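PDB 3OTN: SusD superfamily protein from Parabacteroides distasonis, which probably binds carbohydrate or a related nutrient at the bacterial outer membrane. Local coordinates for residues A[291-301]-A[413-424]. Residues are numbered along the deposited sequence; the frame is centred on the assembly and turned at random.
Sequences FVESFEKGDKR and QRYFDLCYENKM
A buried aromatic cluster bordered by a salt-bridge network, D299–R301–D417, packs the turns that follow helix 289-292 against the C-terminal part of helix 403-418 within the SusD-family region. R301 is the centre of the polar half. Its NH1 and NH2 meet Q413 OE1 end-on, with the guanidinium and amide nearly coplanar at 7°, and NH2 lies 3.0 Å from OE1 on an in-plane lone pair. NH1 also gives a salt bridge to D417 OD1 at 2.7 Å, on the anti side and tilted out of the carboxylate plane, a bent bond. D299 grips NE and NH2 side-on through its two syn lone pairs, while its OD1 also takes the backbone N of R301 in an Asx turn. Arginine suits this place because its flat, many-handed head can serve all three partners while one face rests on F416 CB, 3.6 Å from R301 CZ. A leucine here would probably leave D299 and D417 without their shared positive charge and Q413 OE1 without both its donors, although D417 OD2 would still have R392. Q413 NE2 turns instead to E409 and to a water shared with E296.

Beside the guanidinium, F416 also meets F295: its CD1 sits over the centre of that ring, the planes inclined at 42° and the centroids 4.5 Å apart. F291, with CG anti to its own N (chi1 -178°), reaches across to Y415 and the type II turn L418 to E421: its edge meets Y415 O and C419 CB, the latter 3.7 Å from CE2, and M424 CE, a selenomethionine methyl, approaches CZ. F416 O is buried here with no polar partner in the model. S294 OG lies at the edge of the F416 ring, 3.6 Å from CE1, and donates a 2.6 Å hydrogen bond to F291 O.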
ATOM      1  N   PHE A 291      -9.619   2.838  17.447  1.00 22.90           N
ATOM      2  CA  PHE A 291      -9.870   2.096  16.227  1.00 21.75           C
ATOM      3  C   PHE A 291     -10.224   0.657  16.506  1.00 20.67           C
ATOM      4  O   PHE A 291     -11.168   0.125  15.909  1.00 20.12           O
ATOM      5  CB  PHE A 291      -8.703   2.158  15.254  1.00 20.42           C
ATOM      6  CG  PHE A 291      -8.967   1.438  13.953  1.00 22.02           C
ATOM      7  CD1 PHE A 291     -10.040   1.801  13.153  1.00 23.16           C
ATOM      8  CD2 PHE A 291      -8.156   0.376  13.547  1.00 19.78           C
ATOM      9  CE1 PHE A 291     -10.290   1.139  11.938  1.00 27.78           C
ATOM     10  CE2 PHE A 291      -8.396  -0.297  12.355  1.00 22.86           C
ATOM     11  CZ  PHE A 291      -9.462   0.090  11.535  1.00 25.26           C
ATOM     12  N   VAL A 292      -9.467   0.009  17.389  1.00 21.68           N
ATOM     13  CA  VAL A 292      -9.731  -1.395  17.693  1.00 20.59           C
ATOM     14  C   VAL A 292     -11.159  -1.534  18.232  1.00 22.96           C
ATOM     15  O   VAL A 292     -11.911  -2.435  17.820  1.00 25.61           O
ATOM     16  CB  VAL A 292      -8.683  -1.964  18.659  1.00 21.98           C
ATOM     17  CG1 VAL A 292      -9.103  -3.355  19.190  1.00 22.75           C
ATOM     18  CG2 VAL A 292      -7.299  -2.033  17.961  1.00 23.68           C
ATOM     19  N   GLU A 293     -11.559  -0.610  19.109  1.00 23.21           N
ATOM     20  CA  GLU A 293     -12.874  -0.698  19.754  1.00 25.24           C
ATOM     21  C   GLU A 293     -14.029  -0.234  18.841  1.00 26.18           C
ATOM     22  O   GLU A 293     -15.167  -0.337  19.244  1.00 26.38           O
ATOM     23  CB  GLU A 293     -12.836   0.033  21.105  1.00 26.31           C
ATOM     24  CG  GLU A 293     -11.845  -0.717  22.032  1.00 31.75           C
ATOM     25  CD  GLU A 293     -11.675  -0.156  23.420  1.00 36.68           C
ATOM     26  OE1 GLU A 293     -12.205   0.937  23.695  1.00 33.95           O
ATOM     27  OE2 GLU A 293     -11.006  -0.855  24.228  1.00 37.08           O
ATOM     28  N   SER A 294     -13.718   0.254  17.624  1.00 25.05           N
ATOM     29  CA  SER A 294     -14.728   0.678  16.628  1.00 26.42           C
ATOM     30  C   SER A 294     -15.311  -0.438  15.764  1.00 27.33           C
ATOM     31  O   SER A 294     -16.300  -0.216  15.065  1.00 25.18           O
ATOM     32  CB  SER A 294     -14.156   1.760  15.691  1.00 27.60           C
ATOM     33  OG  SER A 294     -13.242   1.270  14.727  1.00 22.38           O
ATOM     34  N   PHE A 295     -14.669  -1.609  15.761  1.00 27.31           N
ATOM     35  CA  PHE A 295     -15.157  -2.764  15.017  1.00 28.02           C
ATOM     36  C   PHE A 295     -16.495  -3.227  15.598  1.00 29.84           C
ATOM     37  O   PHE A 295     -16.722  -3.115  16.787  1.00 27.66           O
ATOM     38  CB  PHE A 295     -14.187  -3.947  15.089  1.00 28.96           C
ATOM     39  CG  PHE A 295     -12.962  -3.804  14.224  1.00 20.67           C
ATOM     40  CD1 PHE A 295     -11.981  -2.868  14.527  1.00 20.61           C
ATOM     41  CD2 PHE A 295     -12.735  -4.692  13.166  1.00 25.33           C
ATOM     42  CE1 PHE A 295     -10.836  -2.764  13.756  1.00 24.85           C
ATOM     43  CE2 PHE A 295     -11.591  -4.593  12.391  1.00 21.33           C
ATOM     44  CZ  PHE A 295     -10.640  -3.638  12.685  1.00 24.42           C
ATOM     45  N   GLU A 296     -17.330  -3.790  14.737  1.00 28.88           N
ATOM     46  CA  GLU A 296     -18.626  -4.314  15.108  1.00 33.60           C
ATOM     47  C   GLU A 296     -18.461  -5.377  16.214  1.00 32.76           C
ATOM     48  O   GLU A 296     -17.452  -6.117  16.250  1.00 30.10           O
ATOM     49  CB  GLU A 296     -19.287  -4.892  13.852  1.00 33.45           C
ATOM     50  CG  GLU A 296     -20.818  -5.003  13.883  1.00 42.41           C
ATOM     51  CD  GLU A 296     -21.390  -5.379  12.522  1.00 43.53           C
ATOM     52  OE1 GLU A 296     -20.840  -4.944  11.468  1.00 35.80           O
ATOM     53  OE2 GLU A 296     -22.404  -6.107  12.498  1.00 47.50           O
ATOM     54  N   LYS A 297     -19.407  -5.411  17.151  1.00 32.54           N
ATOM     55  CA  LYS A 297     -19.415  -6.419  18.227  1.00 32.86           C
ATOM     56  C   LYS A 297     -19.406  -7.807  17.606  1.00 33.29           C
ATOM     57  O   LYS A 297     -20.092  -8.036  16.612  1.00 34.13           O
ATOM     58  CB  LYS A 297     -20.640  -6.246  19.136  1.00 36.68           C
ATOM     59  CG  LYS A 297     -20.536  -6.989  20.481  1.00 41.58           C
ATOM     60  N   GLY A 298     -18.583  -8.714  18.130  1.00 31.89           N
ATOM     61  CA  GLY A 298     -18.483 -10.074  17.566  1.00 33.27           C
ATOM     62  C   GLY A 298     -17.665 -10.238  16.276  1.00 30.81           C
ATOM     63  O   GLY A 298     -17.637 -11.330  15.661  1.00 31.63           O
ATOM     64  N   ASP A 299     -16.983  -9.181  15.850  1.00 29.68           N
ATOM     65  CA  ASP A 299     -16.114  -9.274  14.645  1.00 26.88           C
ATOM     66  C   ASP A 299     -14.943 -10.246  14.908  1.00 26.37           C
ATOM     67  O   ASP A 299     -14.206 -10.103  15.896  1.00 26.37           O
ATOM     68  CB  ASP A 299     -15.608  -7.876  14.284  1.00 26.92           C
ATOM     69  CG  ASP A 299     -15.092  -7.765  12.854  1.00 27.66           C
ATOM     70  OD1 ASP A 299     -14.272  -8.592  12.453  1.00 28.91           O
ATOM     71  OD2 ASP A 299     -15.466  -6.795  12.153  1.00 24.31           O
ATOM     72  N   LYS A 300     -14.777 -11.250  14.050  1.00 26.57           N
ATOM     73  CA  LYS A 300     -13.622 -12.137  14.142  1.00 27.36           C
ATOM     74  C   LYS A 300     -12.281 -11.383  14.137  1.00 26.91           C
ATOM     75  O   LYS A 300     -11.335 -11.809  14.797  1.00 25.66           O
ATOM     76  CB  LYS A 300     -13.637 -13.177  13.034  1.00 26.49           C
ATOM     77  CG  LYS A 300     -12.520 -14.198  13.120  1.00 32.70           C
ATOM     78  CD  LYS A 300     -12.726 -15.348  12.131  1.00 41.93           C
ATOM     79  CE  LYS A 300     -11.609 -16.388  12.196  1.00 36.18           C
ATOM     80  NZ  LYS A 300     -11.877 -17.534  11.324  1.00 42.39           N
ATOM     81  N   ARG A 301     -12.194 -10.272  13.403  1.00 24.69           N
ATOM     82  CA  ARG A 301     -10.932  -9.540  13.279  1.00 23.52           C
ATOM     83  C   ARG A 301     -10.398  -9.009  14.609  1.00 25.85           C
ATOM     84  O   ARG A 301      -9.167  -8.860  14.766  1.00 22.78           O
ATOM     85  CB  ARG A 301     -11.067  -8.408  12.245  1.00 24.88           C
ATOM     86  CG  ARG A 301     -11.235  -8.974  10.806  1.00 21.69           C
ATOM     87  CD  ARG A 301     -11.782  -8.035   9.755  1.00 21.35           C
ATOM     88  NE  ARG A 301     -13.137  -7.551  10.011  1.00 24.28           N
ATOM     89  CZ  ARG A 301     -13.938  -7.022   9.082  1.00 20.62           C
ATOM     90  NH1 ARG A 301     -13.527  -6.851   7.816  1.00 24.39           N
ATOM     91  NH2 ARG A 301     -15.155  -6.619   9.429  1.00 24.39           N
ATOM     92  N   GLN A 413     -15.709  -1.797   5.398  1.00 21.65           N
ATOM     93  CA  GLN A 413     -14.943  -3.011   5.194  1.00 19.65           C
ATOM     94  C   GLN A 413     -13.525  -2.740   4.689  1.00 15.96           C
ATOM     95  O   GLN A 413     -12.627  -3.512   4.989  1.00 17.17           O
ATOM     96  CB  GLN A 413     -15.688  -4.036   4.328  1.00 21.69           C
ATOM     97  CG  GLN A 413     -17.019  -4.485   4.925  1.00 24.51           C
ATOM     98  CD  GLN A 413     -16.899  -4.913   6.375  1.00 22.93           C
ATOM     99  OE1 GLN A 413     -15.918  -5.544   6.751  1.00 25.81           O
ATOM    100  NE2 GLN A 413     -17.884  -4.567   7.192  1.00 20.97           N
ATOM    101  N   ARG A 414     -13.316  -1.637   3.971  1.00 16.93           N
ATOM    102  CA  ARG A 414     -11.983  -1.232   3.603  1.00 17.86           C
ATOM    103  C   ARG A 414     -11.164  -0.897   4.859  1.00 19.89           C
ATOM    104  O   ARG A 414     -10.013  -1.321   4.973  1.00 18.86           O
ATOM    105  CB  ARG A 414     -11.997  -0.058   2.636  1.00 19.35           C
ATOM    106  CG  ARG A 414     -12.505  -0.451   1.231  1.00 25.19           C
ATOM    107  CD  ARG A 414     -12.340   0.715   0.241  1.00 28.81           C
ATOM    108  NE  ARG A 414     -10.922   0.920   0.005  1.00 20.74           N
ATOM    109  CZ  ARG A 414     -10.167   0.173  -0.779  1.00 22.57           C
ATOM    110  NH1 ARG A 414     -10.687  -0.803  -1.512  1.00 23.27           N
ATOM    111  NH2 ARG A 414      -8.876   0.428  -0.865  1.00 24.70           N
ATOM    112  N   TYR A 415     -11.742  -0.110   5.772  1.00 19.77           N
ATOM    113  CA  TYR A 415     -11.050   0.231   7.003  1.00 19.86           C
ATOM    114  C   TYR A 415     -10.775  -1.047   7.820  1.00 19.09           C
ATOM    115  O   TYR A 415      -9.647  -1.295   8.252  1.00 19.81           O
ATOM    116  CB  TYR A 415     -11.861   1.192   7.874  1.00 20.79           C
ATOM    117  CG  TYR A 415     -11.701   2.673   7.526  1.00 19.19           C
ATOM    118  CD1 TYR A 415     -12.196   3.198   6.332  1.00 18.68           C
ATOM    119  CD2 TYR A 415     -11.107   3.552   8.425  1.00 22.59           C
ATOM    120  CE1 TYR A 415     -12.100   4.565   6.035  1.00 23.45           C
ATOM    121  CE2 TYR A 415     -11.001   4.900   8.140  1.00 21.61           C
ATOM    122  CZ  TYR A 415     -11.502   5.407   6.967  1.00 22.77           C
ATOM    123  OH  TYR A 415     -11.358   6.741   6.715  1.00 23.41           O
ATOM    124  N   PHE A 416     -11.811  -1.849   8.008  1.00 21.27           N
ATOM    125  CA  PHE A 416     -11.721  -2.988   8.901  1.00 20.36           C
ATOM    126  C   PHE A 416     -10.887  -4.138   8.359  1.00 20.48           C
ATOM    127  O   PHE A 416     -10.160  -4.767   9.143  1.00 20.71           O
ATOM    128  CB  PHE A 416     -13.087  -3.481   9.325  1.00 22.29           C
ATOM    129  CG  PHE A 416     -13.911  -2.442  10.113  1.00 22.52           C
ATOM    130  CD1 PHE A 416     -13.347  -1.711  11.168  1.00 23.97           C
ATOM    131  CD2 PHE A 416     -15.240  -2.251   9.822  1.00 23.02           C
ATOM    132  CE1 PHE A 416     -14.124  -0.778  11.888  1.00 26.13           C
ATOM    133  CE2 PHE A 416     -16.022  -1.327  10.539  1.00 21.39           C
ATOM    134  CZ  PHE A 416     -15.452  -0.601  11.572  1.00 19.81           C
ATOM    135  N   ASP A 417     -11.021  -4.438   7.072  1.00 20.65           N
ATOM    136  CA  ASP A 417     -10.345  -5.585   6.463  1.00 20.39           C
ATOM    137  C   ASP A 417      -8.941  -5.265   5.972  1.00 22.41           C
ATOM    138  O   ASP A 417      -8.041  -6.118   6.057  1.00 18.98           O
ATOM    139  CB  ASP A 417     -11.161  -6.174   5.301  1.00 19.04           C
ATOM    140  CG  ASP A 417     -11.225  -7.684   5.344  1.00 22.77           C
ATOM    141  OD1 ASP A 417     -11.720  -8.169   6.379  1.00 23.81           O
ATOM    142  OD2 ASP A 417     -10.769  -8.371   4.385  1.00 26.19           O
ATOM    143  N   LEU A 418      -8.759  -4.053   5.447  1.00 20.03           N
ATOM    144  CA  LEU A 418      -7.461  -3.639   4.913  1.00 19.36           C
ATOM    145  C   LEU A 418      -6.598  -2.764   5.846  1.00 18.06           C
ATOM    146  O   LEU A 418      -5.623  -2.156   5.405  1.00 20.63           O
ATOM    147  CB  LEU A 418      -7.669  -2.932   3.569  1.00 19.55           C
ATOM    148  CG  LEU A 418      -8.611  -3.675   2.597  1.00 23.56           C
ATOM    149  CD1 LEU A 418      -8.810  -2.840   1.334  1.00 16.46           C
ATOM    150  CD2 LEU A 418      -8.028  -5.054   2.264  1.00 20.71           C
ATOM    151  N   CYS A 419      -6.935  -2.681   7.128  1.00 18.38           N
ATOM    152  CA  CYS A 419      -6.189  -1.806   8.015  1.00 18.18           C
ATOM    153  C   CYS A 419      -4.702  -2.142   8.069  1.00 17.27           C
ATOM    154  O   CYS A 419      -4.335  -3.311   8.096  1.00 17.93           O
ATOM    155  CB  CYS A 419      -6.750  -1.843   9.439  1.00 18.62           C
ATOM    156  SG  CYS A 419      -6.939  -3.519  10.168  1.00 22.11           S
ATOM    157  N   TYR A 420      -3.884  -1.087   8.119  1.00 17.79           N
ATOM    158  CA  TYR A 420      -2.446  -1.157   8.279  1.00 17.10           C
ATOM    159  C   TYR A 420      -1.741  -1.778   7.093  1.00 18.95           C
ATOM    160  O   TYR A 420      -0.614  -2.260   7.243  1.00 18.79           O
ATOM    161  CB  TYR A 420      -2.068  -1.832   9.612  1.00 18.79           C
ATOM    162  CG  TYR A 420      -2.837  -1.178  10.774  1.00 12.77           C
ATOM    163  CD1 TYR A 420      -2.666   0.171  11.060  1.00 20.34           C
ATOM    164  CD2 TYR A 420      -3.756  -1.888  11.519  1.00 17.97           C
ATOM    165  CE1 TYR A 420      -3.381   0.792  12.085  1.00 19.83           C
ATOM    166  CE2 TYR A 420      -4.494  -1.268  12.548  1.00 21.13           C
ATOM    167  CZ  TYR A 420      -4.292   0.073  12.815  1.00 18.41           C
ATOM    168  OH  TYR A 420      -4.985   0.719  13.829  1.00 23.23           O
ATOM    169  N   GLU A 421      -2.403  -1.753   5.928  1.00 18.08           N
ATOM    170  CA  GLU A 421      -1.857  -2.274   4.653  1.00 18.59           C
ATOM    171  C   GLU A 421      -1.545  -1.166   3.656  1.00 18.80           C
ATOM    172  O   GLU A 421      -1.419  -1.425   2.453  1.00 17.84           O
ATOM    173  CB  GLU A 421      -2.861  -3.257   4.017  1.00 18.30           C
ATOM    174  CG  GLU A 421      -3.087  -4.546   4.768  1.00 21.90           C
ATOM    175  CD  GLU A 421      -4.151  -5.474   4.096  1.00 21.82           C
ATOM    176  OE1 GLU A 421      -4.086  -5.707   2.882  1.00 27.36           O
ATOM    177  OE2 GLU A 421      -5.048  -5.957   4.804  1.00 23.16           O
ATOM    178  N   ASN A 422      -1.400   0.068   4.144  1.00 17.07           N
ATOM    179  CA  ASN A 422      -1.053   1.222   3.319  1.00 16.37           C
ATOM    180  C   ASN A 422      -2.127   1.556   2.287  1.00 17.97           C
ATOM    181  O   ASN A 422      -1.818   1.953   1.153  1.00 19.86           O
ATOM    182  CB  ASN A 422       0.357   1.028   2.648  1.00 18.07           C
ATOM    183  CG  ASN A 422       1.556   1.405   3.566  1.00 20.07           C
ATOM    184  OD1 ASN A 422       2.685   1.460   3.083  1.00 17.16           O
ATOM    185  ND2 ASN A 422       1.328   1.607   4.872  1.00 18.86           N
ATOM    186  N   LYS A 423      -3.396   1.373   2.652  1.00 19.63           N
ATOM    187  CA  LYS A 423      -4.542   1.712   1.760  1.00 18.71           C
ATOM    188  C   LYS A 423      -5.417   2.835   2.276  1.00 20.37           C
ATOM    189  O   LYS A 423      -6.003   3.587   1.487  1.00 21.43           O
ATOM    190  CB  LYS A 423      -5.462   0.482   1.568  1.00 18.99           C
ATOM    191  CG  LYS A 423      -4.795  -0.736   0.987  1.00 25.11           C
ATOM    192  CD  LYS A 423      -4.267  -0.483  -0.405  1.00 21.13           C
ATOM    193  CE  LYS A 423      -3.464  -1.691  -0.906  1.00 27.44           C
ATOM    194  NZ  LYS A 423      -3.370  -1.608  -2.359  1.00 31.60           N
HETATM  195  N   MSE A 424      -5.546   2.893   3.605  1.00 19.71           N
HETATM  196  CA  MSE A 424      -6.471   3.779   4.282  1.00 19.66           C
HETATM  197  C   MSE A 424      -6.157   5.272   4.003  1.00 22.38           C
HETATM  198  O   MSE A 424      -7.077   6.074   3.760  1.00 17.52           O
HETATM  199  CB  MSE A 424      -6.443   3.466   5.790  1.00 17.39           C
HETATM  200  CG  MSE A 424      -7.394   4.239   6.627  1.00 18.02           C
HETATM  201 SE   MSE A 424      -7.107   3.857   8.525  0.75 17.99          SE
HETATM  202  CE  MSE A 424      -7.890   2.049   8.572  1.00 16.98           C
TER
HETATM  203  O   HOH W   1     -18.440  -4.221  10.110  1.00 30.51           O